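Acetoacetate decarboxylase (Sphingomonas wittichii, PDB 5UPB) is an acetoacetate decarboxylase-like lyase that probably acts on keto-acid substrates through a Schiff-base lysine, as members of its family do. Local coordinates at the interface of chains A and B and the interface of chains A and C. Numbering follows the deposited sequence. Chains: chain A/B/C, Acetoacetate decarboxylase.

Contact 1: the interface of chains A and B. Residues chain A 101-104, 122, 227; chain B 6, 13, 15.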
ATOM      1  N   ALA A 101       9.849  20.666  -9.607  1.00 34.01           N
ATOM      2  CA  ALA A 101       9.964  19.840 -10.821  1.00 34.40           C
ATOM      3  C   ALA A 101       9.481  18.417 -10.598  1.00 34.01           C
ATOM      4  O   ALA A 101       8.738  17.878 -11.417  1.00 30.96           O
ATOM      5  CB  ALA A 101      11.417  19.811 -11.287  1.00 38.90           C
ATOM      6  N   PHE A 102       9.978  17.757  -9.552  1.00 29.01           N
ATOM      7  CA  PHE A 102       9.625  16.372  -9.263  1.00 32.45           C
ATOM      8  C   PHE A 102       8.970  16.316  -7.887  1.00 31.74           C
ATOM      9  O   PHE A 102       9.627  16.612  -6.883  1.00 28.85           O
ATOM     10  CB  PHE A 102      10.852  15.453  -9.259  1.00 29.96           C
ATOM     11  CG  PHE A 102      11.674  15.476 -10.522  1.00 32.69           C
ATOM     12  CD1 PHE A 102      11.163  15.925 -11.708  1.00 39.65           C
ATOM     13  CD2 PHE A 102      12.976  15.032 -10.487  1.00 33.25           C
ATOM     14  CE1 PHE A 102      11.941  15.934 -12.849  1.00 36.80           C
ATOM     15  CE2 PHE A 102      13.752  15.050 -11.609  1.00 31.32           C
ATOM     16  CZ  PHE A 102      13.224  15.500 -12.792  1.00 31.12           C
ATOM     17  N   VAL A 103       7.732  15.839  -7.837  1.00 25.11           N
ATOM     18  CA  VAL A 103       6.966  15.680  -6.607  1.00 25.46           C
ATOM     19  C   VAL A 103       6.322  14.303  -6.608  1.00 27.75           C
ATOM     20  O   VAL A 103       5.762  13.875  -7.626  1.00 27.74           O
ATOM     21  CB  VAL A 103       5.880  16.761  -6.487  1.00 29.15           C
ATOM     22  CG1 VAL A 103       5.124  16.649  -5.142  1.00 31.51           C
ATOM     23  CG2 VAL A 103       6.502  18.138  -6.650  1.00 32.71           C
ATOM     24  N   TRP A 104       6.400  13.609  -5.465  1.00 24.42           N
ATOM     25  CA  TRP A 104       5.714  12.339  -5.244  1.00 25.20           C
ATOM     26  C   TRP A 104       4.841  12.492  -4.001  1.00 30.47           C
ATOM     27  O   TRP A 104       5.299  13.021  -2.983  1.00 28.21           O
ATOM     28  CB  TRP A 104       6.706  11.162  -5.071  1.00 25.00           C
ATOM     29  CG  TRP A 104       7.639  10.940  -6.260  1.00 30.00           C
ATOM     30  CD1 TRP A 104       7.461  10.040  -7.301  1.00 31.66           C
ATOM     31  CD2 TRP A 104       8.876  11.622  -6.532  1.00 28.01           C
ATOM     32  NE1 TRP A 104       8.519  10.123  -8.175  1.00 27.04           N
ATOM     33  CE2 TRP A 104       9.394  11.088  -7.732  1.00 30.19           C
ATOM     34  CE3 TRP A 104       9.596  12.626  -5.877  1.00 26.77           C
ATOM     35  CZ2 TRP A 104      10.589  11.523  -8.291  1.00 33.06           C
ATOM     36  CZ3 TRP A 104      10.799  13.055  -6.433  1.00 30.42           C
ATOM     37  CH2 TRP A 104      11.279  12.489  -7.640  1.00 32.03           C
ATOM     38  N   LYS A 122       3.581  12.667  -9.062  1.00 27.75           N
ATOM     39  CA  LYS A 122       3.332  11.239  -9.227  1.00 29.56           C
ATOM     40  C   LYS A 122       2.936  10.656  -7.871  1.00 26.32           C
ATOM     41  O   LYS A 122       3.039  11.321  -6.820  1.00 25.80           O
ATOM     42  CB  LYS A 122       4.582  10.542  -9.753  1.00 29.28           C
ATOM     43  CG  LYS A 122       5.008  11.007 -11.162  1.00 30.26           C
ATOM     44  CD  LYS A 122       6.292  10.272 -11.604  1.00 28.07           C
ATOM     45  CE  LYS A 122       6.714  10.685 -12.953  1.00 33.07           C
ATOM     46  NZ  LYS A 122       8.066  10.091 -13.305  1.00 34.81           N
ATOM     47  N   GLU A 227      12.353   7.747 -14.051  1.00 32.36           N
ATOM     48  CA  GLU A 227      12.561   9.019 -13.368  1.00 37.82           C
ATOM     49  C   GLU A 227      13.828   9.634 -13.923  1.00 41.96           C
ATOM     50  O   GLU A 227      14.598   8.973 -14.615  1.00 38.07           O
ATOM     51  CB  GLU A 227      12.710   8.842 -11.856  1.00 30.14           C
ATOM     52  CG  GLU A 227      11.563   8.128 -11.185  1.00 31.24           C
ATOM     53  CD  GLU A 227      10.323   8.993 -11.084  1.00 34.78           C
ATOM     54  OE1 GLU A 227      10.324  10.125 -11.641  1.00 35.10           O
ATOM     55  OE2 GLU A 227       9.339   8.555 -10.432  1.00 34.33           O
TER
ATOM     56  N   PHE B   6       6.556  13.928 -15.632  1.00 37.64           N
ATOM     57  CA  PHE B   6       7.517  15.048 -15.583  1.00 37.97           C
ATOM     58  C   PHE B   6       8.126  15.290 -16.955  1.00 45.01           C
ATOM     59  O   PHE B   6       8.645  14.347 -17.577  1.00 43.01           O
ATOM     60  CB  PHE B   6       8.659  14.765 -14.616  1.00 40.44           C
ATOM     61  CG  PHE B   6       8.224  14.379 -13.223  1.00 39.00           C
ATOM     62  CD1 PHE B   6       7.084  14.923 -12.644  1.00 42.66           C
ATOM     63  CD2 PHE B   6       8.994  13.478 -12.474  1.00 38.73           C
ATOM     64  CE1 PHE B   6       6.705  14.561 -11.338  1.00 35.79           C
ATOM     65  CE2 PHE B   6       8.627  13.125 -11.178  1.00 35.76           C
ATOM     66  CZ  PHE B   6       7.466  13.660 -10.604  1.00 35.16           C
ATOM     67  N   ALA B  13      11.041  10.542 -17.877  1.00 47.83           N
ATOM     68  CA  ALA B  13      10.302  10.693 -16.633  1.00 39.14           C
ATOM     69  C   ALA B  13       8.826  11.023 -16.848  1.00 38.73           C
ATOM     70  O   ALA B  13       8.117  11.283 -15.873  1.00 37.02           O
ATOM     71  CB  ALA B  13      10.970  11.763 -15.770  1.00 40.88           C
ATOM     72  N   LEU B  15       5.036  10.382 -17.195  1.00 35.60           N
ATOM     73  CA  LEU B  15       4.077   9.355 -16.800  1.00 39.80           C
ATOM     74  C   LEU B  15       3.444   8.676 -18.008  1.00 42.78           C
ATOM     75  O   LEU B  15       3.284   7.446 -18.043  1.00 41.74           O
ATOM     76  CB  LEU B  15       3.009  10.008 -15.938  1.00 47.74           C
ATOM     77  CG  LEU B  15       2.353   9.300 -14.791  1.00 52.96           C
ATOM     78  CD1 LEU B  15       3.359   8.576 -13.914  1.00 32.84           C
ATOM     79  CD2 LEU B  15       1.613  10.398 -14.051  1.00 32.83           C
TER
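B:Phe6 pushes its benzyl ring between A:Phe102 and A:Lys122, filling a slot in chain A. The backbone of A:Ala101 and A:Phe102 covers one face, and the A:Phe102 ring slants across its rim, with A:Phe102 CD1 3.4 Å from B:Phe6 CD2. On the opposite face lies the lysine tail, A:Lys122 CE sitting 3.7 Å from the B:Phe6 ring centroid in a CH-pi contact. This tail runs flat beneath the ring because CG stands beside the backbone N (chi1 -64°) and the chain is extended beyond it. At its tip, B:Phe6 CZ meets the carbonyl A:Val103 O edge-on (3.4 Å), while CE2 on its flank faces the A:Trp104 indole. A flat aromatic suits so narrow a place, and a lysine can line it while carrying its amine past. That amine, A:Lys122 NZ, bonds across to B:Ala13 O at 2.8 Å. From above the carboxylate plane, A:Lys122 NZ also forms a salt bridge with A:Glu227 OE1 (2.8 Å). The other oxygen, A:Glu227 OE2, receives A:Trp104 NE1 at 2.9 Å, which fixes how the carboxylate is turned. A:Lys122, on strand 121-123, lies in the paired-lysine segment where the family carries its Schiff-base lysine; the N-terminal stretch of chain B probably closes over this active-site region.

Contact 2: the interface of chains A and B. Residues chain A 74-75, 77-78; chain B 154, 156, 225-226.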
ATOM      1  N   ARG A  74     -15.285  11.766   9.385  1.00 29.84           N
ATOM      2  CA  ARG A  74     -15.835  10.618   8.660  1.00 33.56           C
ATOM      3  C   ARG A  74     -14.927  10.089   7.562  1.00 34.86           C
ATOM      4  O   ARG A  74     -15.148   8.968   7.080  1.00 31.63           O
ATOM      5  CB  ARG A  74     -17.159  10.996   7.998  1.00 35.76           C
ATOM      6  CG  ARG A  74     -18.351  11.182   8.953  1.00 45.89           C
ATOM      7  CD  ARG A  74     -19.568  11.677   8.178  1.00 86.69           C
ATOM      8  NE  ARG A  74     -20.718  11.948   9.037  1.00147.14           N
ATOM      9  CZ  ARG A  74     -21.539  11.005   9.494  1.00168.29           C
ATOM     10  NH1 ARG A  74     -21.343   9.729   9.173  1.00164.04           N
ATOM     11  NH2 ARG A  74     -22.566  11.334  10.264  1.00176.59           N
ATOM     12  N   ASN A  75     -13.935  10.871   7.153  1.00 32.05           N
ATOM     13  CA  ASN A  75     -13.055  10.521   6.042  1.00 26.09           C
ATOM     14  C   ASN A  75     -11.633  10.922   6.384  1.00 29.19           C
ATOM     15  O   ASN A  75     -11.042  11.796   5.746  1.00 25.07           O
ATOM     16  CB  ASN A  75     -13.518  11.175   4.755  1.00 27.00           C
ATOM     17  CG  ASN A  75     -12.813  10.569   3.534  1.00 27.44           C
ATOM     18  OD1 ASN A  75     -12.044   9.634   3.686  1.00 28.76           O
ATOM     19  ND2 ASN A  75     -12.961  11.193   2.389  1.00 28.12           N
ATOM     20  N   ALA A  77      -8.698   9.423   5.867  1.00 28.16           N
ATOM     21  CA  ALA A  77      -7.700   9.264   4.829  1.00 23.76           C
ATOM     22  C   ALA A  77      -7.792  10.345   3.761  1.00 24.62           C
ATOM     23  O   ALA A  77      -6.814  10.575   3.036  1.00 27.16           O
ATOM     24  CB  ALA A  77      -7.812   7.878   4.171  1.00 27.46           C
ATOM     25  N   GLY A  78      -8.917  11.027   3.656  1.00 23.75           N
ATOM     26  CA  GLY A  78      -9.008  12.158   2.770  1.00 23.70           C
ATOM     27  C   GLY A  78      -8.476  13.447   3.306  1.00 25.40           C
ATOM     28  O   GLY A  78      -8.507  14.459   2.603  1.00 26.86           O
TER
ATOM     29  N   HIS B 154      -9.499   4.603   0.649  1.00 26.56           N
ATOM     30  CA  HIS B 154      -9.596   5.403   1.867  1.00 24.64           C
ATOM     31  C   HIS B 154     -10.117   4.585   3.040  1.00 30.57           C
ATOM     32  O   HIS B 154     -10.698   5.128   3.992  1.00 29.21           O
ATOM     33  CB  HIS B 154     -10.471   6.641   1.624  1.00 23.96           C
ATOM     34  CG  HIS B 154      -9.766   7.747   0.907  1.00 25.63           C
ATOM     35  ND1 HIS B 154     -10.431   8.849   0.413  1.00 27.99           N
ATOM     36  CD2 HIS B 154      -8.453   7.950   0.643  1.00 28.85           C
ATOM     37  CE1 HIS B 154      -9.554   9.681  -0.132  1.00 30.36           C
ATOM     38  NE2 HIS B 154      -8.349   9.160  -0.006  1.00 27.14           N
ATOM     39  N   PHE B 156     -12.517   2.321   2.784  1.00 28.64           N
ATOM     40  CA  PHE B 156     -13.897   1.936   2.524  1.00 26.27           C
ATOM     41  C   PHE B 156     -13.924   0.874   1.445  1.00 28.13           C
ATOM     42  O   PHE B 156     -13.384   1.081   0.356  1.00 22.93           O
ATOM     43  CB  PHE B 156     -14.747   3.123   2.057  1.00 30.35           C
ATOM     44  CG  PHE B 156     -14.775   4.253   3.029  1.00 31.27           C
ATOM     45  CD1 PHE B 156     -15.629   4.193   4.112  1.00 37.16           C
ATOM     46  CD2 PHE B 156     -13.955   5.362   2.867  1.00 33.90           C
ATOM     47  CE1 PHE B 156     -15.683   5.241   5.056  1.00 35.48           C
ATOM     48  CE2 PHE B 156     -13.994   6.425   3.815  1.00 37.98           C
ATOM     49  CZ  PHE B 156     -14.846   6.353   4.900  1.00 32.01           C
ATOM     50  N   PRO B 225     -18.055   8.175   2.047  1.00 31.74           N
ATOM     51  CA  PRO B 225     -18.462   9.593   2.076  1.00 39.68           C
ATOM     52  C   PRO B 225     -18.021  10.388   0.861  1.00 34.93           C
ATOM     53  O   PRO B 225     -18.579  11.467   0.609  1.00 32.17           O
ATOM     54  CB  PRO B 225     -17.754  10.143   3.326  1.00 40.69           C
ATOM     55  CG  PRO B 225     -17.115   8.982   4.000  1.00 45.12           C
ATOM     56  CD  PRO B 225     -17.102   7.796   3.099  1.00 35.97           C
ATOM     57  N   ASP B 226     -16.989   9.938   0.143  1.00 31.89           N
ATOM     58  CA  ASP B 226     -16.472  10.647  -1.026  1.00 34.61           C
ATOM     59  C   ASP B 226     -16.707   9.868  -2.327  1.00 28.62           C
ATOM     60  O   ASP B 226     -15.934   9.974  -3.293  1.00 31.68           O
ATOM     61  CB  ASP B 226     -14.990  10.996  -0.831  1.00 32.72           C
ATOM     62  CG  ASP B 226     -14.112   9.796  -0.474  1.00 36.96           C
ATOM     63  OD1 ASP B 226     -14.630   8.676  -0.338  1.00 29.72           O
ATOM     64  OD2 ASP B 226     -12.878   9.978  -0.336  1.00 32.45           O
TER
HETATM   65  O   HOH W   1     -11.073   7.783   5.369  1.00 28.84           O
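A:Asn75 and A:Ala77 meet B:His154 and B:Asp226 at the two-fold symmetric A-B interface. The A:Asn75 amide nitrogen ND2 lies 3.0 Å from B:Asp226 OD2, a weak hydrogen bond, with the amide and carboxylate planes turned 79° apart. A:Ala77 CB touches the imidazole at B:His154 CD2 (3.6 Å); its small methyl leaves room for the backbone of A:Ala77 and A:Gly78 to lie over one face of the ring, as the glycine's lack of a side chain also allows. Beside this, the carbonyl A:Arg74 O faces the edge of the B:Phe156 ring, 3.4 Å from B:Phe156 CZ; the arginine side chain itself is poorly ordered. Further out, B:Asp226 steadies the histidine: B:His154 ND1 donates to B:Asp226 OD2 at 2.8 Å through the syn lone pair, nearly in the ring plane, so one carboxylate oxygen faces both neighbours. B:Pro225 packs its CD on a face of B:Phe156, a rigid prop suited to holding a ring still. A:Asn75 has CG anti to its backbone nitrogen (chi1 -167°), which carries the amide over to chain B. A water-mediated bridge adds to the link: one water lies 2.7 Å from A:Asn75 OD1, 2.9 Å from A:Ala77 N and 3.0 Å from B:His154 O.

Contact 3: the interface of chains A and C. Residues chain A 69-70, 72-73; chain C 146-147, 162-164.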
ATOM      1  N   PRO A  69     -15.125  21.750   6.736  1.00 46.65           N
ATOM      2  CA  PRO A  69     -14.066  21.775   7.740  1.00 43.73           C
ATOM      3  C   PRO A  69     -14.091  20.581   8.658  1.00 34.90           C
ATOM      4  O   PRO A  69     -13.078  20.313   9.317  1.00 42.22           O
ATOM      5  CB  PRO A  69     -14.333  23.093   8.496  1.00 43.43           C
ATOM      6  CG  PRO A  69     -15.827  23.302   8.342  1.00 45.94           C
ATOM      7  CD  PRO A  69     -16.173  22.771   6.991  1.00 49.56           C
ATOM      8  N   ALA A  70     -15.190  19.829   8.694  1.00 35.82           N
ATOM      9  CA  ALA A  70     -15.295  18.663   9.556  1.00 38.22           C
ATOM     10  C   ALA A  70     -15.188  17.334   8.808  1.00 41.95           C
ATOM     11  O   ALA A  70     -15.511  16.292   9.372  1.00 37.36           O
ATOM     12  CB  ALA A  70     -16.624  18.702  10.308  1.00 42.47           C
ATOM     13  N   MET A  72     -12.767  15.459   8.134  1.00 24.27           N
ATOM     14  CA  MET A  72     -11.824  14.532   8.748  1.00 23.84           C
ATOM     15  C   MET A  72     -12.505  13.533   9.690  1.00 23.99           C
ATOM     16  O   MET A  72     -11.962  12.449   9.932  1.00 28.67           O
ATOM     17  CB  MET A  72     -10.763  15.335   9.486  1.00 35.93           C
ATOM     18  CG  MET A  72     -10.000  14.600  10.531  1.00 42.66           C
ATOM     19  SD  MET A  72      -8.668  15.654  11.243  1.00 40.06           S
ATOM     20  CE  MET A  72      -8.646  17.118  10.201  1.00 99.65           C
ATOM     21  N   LEU A  73     -13.644  13.896  10.272  1.00 28.77           N
ATOM     22  CA  LEU A  73     -14.326  13.025  11.231  1.00 26.71           C
ATOM     23  C   LEU A  73     -14.744  11.696  10.593  1.00 34.19           C
ATOM     24  O   LEU A  73     -14.596  10.621  11.195  1.00 30.53           O
ATOM     25  CB  LEU A  73     -15.543  13.750  11.779  1.00 27.49           C
ATOM     26  CG  LEU A  73     -16.466  13.025  12.776  1.00 37.74           C
ATOM     27  CD1 LEU A  73     -15.731  12.804  14.113  1.00 39.29           C
ATOM     28  CD2 LEU A  73     -17.769  13.833  13.008  1.00 39.83           C
TER
ATOM     29  N   VAL C 146     -12.446  18.059  15.129  1.00 30.44           N
ATOM     30  CA  VAL C 146     -12.841  16.683  14.823  1.00 28.41           C
ATOM     31  C   VAL C 146     -11.595  15.825  14.614  1.00 38.88           C
ATOM     32  O   VAL C 146     -10.569  16.309  14.123  1.00 32.63           O
ATOM     33  CB  VAL C 146     -13.738  16.609  13.583  1.00 33.00           C
ATOM     34  CG1 VAL C 146     -15.036  17.236  13.926  1.00 30.05           C
ATOM     35  CG2 VAL C 146     -13.072  17.204  12.356  1.00 35.36           C
ATOM     36  N   VAL C 147     -11.670  14.567  15.046  1.00 32.00           N
ATOM     37  CA  VAL C 147     -10.599  13.596  14.882  1.00 30.97           C
ATOM     38  C   VAL C 147     -11.215  12.347  14.248  1.00 33.06           C
ATOM     39  O   VAL C 147     -12.339  11.970  14.599  1.00 30.85           O
ATOM     40  CB  VAL C 147      -9.955  13.269  16.247  1.00 30.85           C
ATOM     41  CG1 VAL C 147      -8.902  12.226  16.098  1.00 30.70           C
ATOM     42  CG2 VAL C 147      -9.310  14.525  16.835  1.00 31.09           C
ATOM     43  N   GLY C 162     -14.471   8.125  15.450  1.00 32.15           N
ATOM     44  CA  GLY C 162     -14.388   9.567  15.334  1.00 33.44           C
ATOM     45  C   GLY C 162     -14.691  10.219  16.656  1.00 34.76           C
ATOM     46  O   GLY C 162     -15.257   9.608  17.566  1.00 31.67           O
ATOM     47  N   LEU C 163     -14.318  11.488  16.735  1.00 36.45           N
ATOM     48  CA  LEU C 163     -14.522  12.292  17.931  1.00 34.32           C
ATOM     49  C   LEU C 163     -14.792  13.725  17.516  1.00 40.70           C
ATOM     50  O   LEU C 163     -14.069  14.272  16.682  1.00 33.51           O
ATOM     51  CB  LEU C 163     -13.302  12.244  18.850  1.00 38.01           C
ATOM     52  CG  LEU C 163     -13.478  12.950  20.185  1.00 41.91           C
ATOM     53  CD1 LEU C 163     -14.494  12.173  21.023  1.00 45.52           C
ATOM     54  CD2 LEU C 163     -12.132  13.020  20.874  1.00 42.68           C
ATOM     55  N   THR C 164     -15.815  14.338  18.096  1.00 40.00           N
ATOM     56  CA  THR C 164     -15.975  15.779  18.021  1.00 33.25           C
ATOM     57  C   THR C 164     -15.598  16.312  19.397  1.00 36.87           C
ATOM     58  O   THR C 164     -16.278  16.002  20.373  1.00 35.63           O
ATOM     59  CB  THR C 164     -17.416  16.154  17.631  1.00 43.41           C
ATOM     60  OG1 THR C 164     -17.756  15.604  16.354  1.00 42.53           O
ATOM     61  CG2 THR C 164     -17.626  17.670  17.582  1.00 51.13           C
TER
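A:Leu73 reaches from the short 3-10 helix 71-73 of one acetoacetate decarboxylase-family subunit onto two strands, 146-153 and 156-166, of chain C. Its CB starts the contact, lying 3.8 Å from C:Val146 CB, the branch point of a beta-branched residue, well suited to a strand, here at the start of strand 146-153. CG follows on the side away from the backbone nitrogen (chi1 178°), and this straight departure carries the fork beyond C:Val146 to the second strand. There the two methyls part. A:Leu73 CD1 settles against main chain: it lies 3.3 Å from C:Leu163 N, 3.7 Å from C:Gly162 CA, and 3.5 Å from C:Val147 O. With no side chain at C:Gly162, the methyl can come down close to the strand. A:Leu73 CD2 turns to C:Thr164, whose hydroxyl OG1 is 3.8 Å away, the two side chains crossing at about a right angle. Next to the leucine, the flexible, unbranched A:Met72 lays its sulfur SD 3.5 Å from C:Val146 O. On the other flank C:Val146 CG2 presses on the backbone of A:Ala70, 3.9 Å from its CA, where the short alanine side chain is compatible with so close an approach; A:Pro69 borders this end of the patch.

Contact 4: the interface of chains A and C. Residues chain A 127, 129, 148-150; chain C 72-73, 76-77.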
ATOM      1  N   THR A 127       7.598   8.328   3.586  1.00 26.23           N
ATOM      2  CA  THR A 127       7.547   8.332   5.044  1.00 23.37           C
ATOM      3  C   THR A 127       8.394   9.469   5.586  1.00 24.10           C
ATOM      4  O   THR A 127       9.553   9.615   5.195  1.00 24.06           O
ATOM      5  CB  THR A 127       8.090   7.030   5.646  1.00 29.95           C
ATOM      6  OG1 THR A 127       7.283   5.911   5.252  1.00 35.01           O
ATOM      7  CG2 THR A 127       8.115   7.176   7.170  1.00 28.95           C
ATOM      8  N   ALA A 129       9.686  10.486   9.365  1.00 24.97           N
ATOM      9  CA  ALA A 129       9.762  10.080  10.761  1.00 23.49           C
ATOM     10  C   ALA A 129      10.449  11.165  11.577  1.00 25.72           C
ATOM     11  O   ALA A 129      11.589  11.527  11.283  1.00 27.64           O
ATOM     12  CB  ALA A 129      10.514   8.767  10.941  1.00 28.41           C
ATOM     13  N   GLY A 148      14.171  11.574   9.780  1.00 29.90           N
ATOM     14  CA  GLY A 148      14.432  10.853   8.540  1.00 27.24           C
ATOM     15  C   GLY A 148      13.242  10.904   7.610  1.00 25.12           C
ATOM     16  O   GLY A 148      12.094  10.983   8.047  1.00 28.53           O
ATOM     17  N   GLY A 149      13.524  10.906   6.312  1.00 30.02           N
ATOM     18  CA  GLY A 149      12.459  10.801   5.320  1.00 28.33           C
ATOM     19  C   GLY A 149      12.932   9.969   4.154  1.00 24.25           C
ATOM     20  O   GLY A 149      14.124   9.953   3.827  1.00 26.35           O
ATOM     21  N   ILE A 150      11.986   9.281   3.510  1.00 26.78           N
ATOM     22  CA  ILE A 150      12.321   8.442   2.366  1.00 25.63           C
ATOM     23  C   ILE A 150      11.113   8.403   1.436  1.00 21.64           C
ATOM     24  O   ILE A 150       9.956   8.513   1.862  1.00 25.61           O
ATOM     25  CB  ILE A 150      12.743   7.012   2.816  1.00 31.19           C
ATOM     26  CG1 ILE A 150      13.302   6.186   1.659  1.00 29.02           C
ATOM     27  CG2 ILE A 150      11.551   6.249   3.365  1.00 29.31           C
ATOM     28  CD1 ILE A 150      14.103   4.980   2.157  1.00 30.11           C
TER
ATOM     29  N   MET C  72      16.128   6.085  13.351  1.00 29.50           N
ATOM     30  CA  MET C  72      15.194   6.876  12.573  1.00 25.93           C
ATOM     31  C   MET C  72      15.899   7.707  11.492  1.00 34.44           C
ATOM     32  O   MET C  72      15.301   7.965  10.432  1.00 31.66           O
ATOM     33  CB  MET C  72      14.401   7.745  13.540  1.00 33.09           C
ATOM     34  CG  MET C  72      13.741   8.914  12.941  1.00 38.37           C
ATOM     35  SD  MET C  72      12.680   9.837  14.117  1.00 35.95           S
ATOM     36  CE  MET C  72      11.830   8.574  15.024  1.00 32.85           C
ATOM     37  N   LEU C  73      17.172   8.088  11.708  1.00 31.61           N
ATOM     38  CA  LEU C  73      17.883   8.916  10.728  1.00 30.10           C
ATOM     39  C   LEU C  73      18.016   8.208   9.377  1.00 34.67           C
ATOM     40  O   LEU C  73      17.849   8.818   8.317  1.00 32.44           O
ATOM     41  CB  LEU C  73      19.294   9.230  11.213  1.00 36.13           C
ATOM     42  CG  LEU C  73      20.197  10.022  10.258  1.00 34.43           C
ATOM     43  CD1 LEU C  73      19.698  11.426  10.084  1.00 35.37           C
ATOM     44  CD2 LEU C  73      21.637  10.075  10.820  1.00 38.88           C
ATOM     45  N   PRO C  76      13.619   5.685   8.468  1.00 25.91           N
ATOM     46  CA  PRO C  76      12.392   6.271   9.023  1.00 29.65           C
ATOM     47  C   PRO C  76      11.199   5.340   9.010  1.00 33.56           C
ATOM     48  O   PRO C  76      10.382   5.407   9.931  1.00 28.40           O
ATOM     49  CB  PRO C  76      12.162   7.500   8.137  1.00 31.82           C
ATOM     50  CG  PRO C  76      13.029   7.287   6.920  1.00 27.80           C
ATOM     51  CD  PRO C  76      14.178   6.483   7.376  1.00 32.25           C
ATOM     52  N   ALA C  77      11.011   4.514   7.964  1.00 27.74           N
ATOM     53  CA  ALA C  77       9.856   3.632   7.982  1.00 23.11           C
ATOM     54  C   ALA C  77       9.957   2.546   9.063  1.00 27.52           C
ATOM     55  O   ALA C  77       8.949   1.921   9.409  1.00 29.66           O
ATOM     56  CB  ALA C  77       9.658   2.997   6.589  1.00 29.80           C
TER
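This is a small, mainly apolar patch of a two-fold symmetric subunit interface, in which a 3-10 turn of chain C lies against a sheet of chain A and so joins two copies in the deposited tetramer. C:Pro76, first residue of helix 76-78, is the wedge. Its CB packs 3.5 Å from A:Ala129 CB, a tight fit for two carbons, and equally close to the carbonyl O of A:Gly148. CG points onward to the A:Gly148-A:Gly149 peptide, 3.7 Å from A:Gly149 N. The two glycines suit this place because, without side chains, they let a rigid pyrrolidine ring lie directly on the strand, while the ring in turn has little freedom to lose on binding. A:Ile150 closes the end: its CG2 branch, held between the backbone nitrogen and the carbonyl carbon, meets C:Pro76 CG at 4.0 Å, with the two side chains crossing at about a right angle. On the neighbouring strand 125-129, A:Thr127 turns its methyl CG2 to the backbone of C:Ala77, and its hydroxyl OG1 lies 4.0 Å from the small C:Ala77 CB. On the other flank C:Met72 bends at chi3 (-42°), and its sulfur SD rests 3.5 Å from A:Ala129 O. By seating the turn on strands 125-129 and 146-153, the site fits the shapes of two subunits together and probably supports the oligomer.

The segment from 69 to 78 ties the contacts together. In chain A its first part serves contact 3 and its second part contact 2, whose C-alpha centres are about 12 Å apart, so neighbouring turns grip chains C and B. Contacts 3 and 4, about 28 Å apart by centres, belong to one two-fold A-C interface: Met72 and Leu73 recur with the chains exchanged, and strand 146-153 enters contact 3 from chain C and contact 4 from chain A. Strand 156-166 serves contacts 2 and 3. Contact 1, centred about 26 Å from contact 2, adds the N-terminal stretch, so the A-B interface is held at well-separated points.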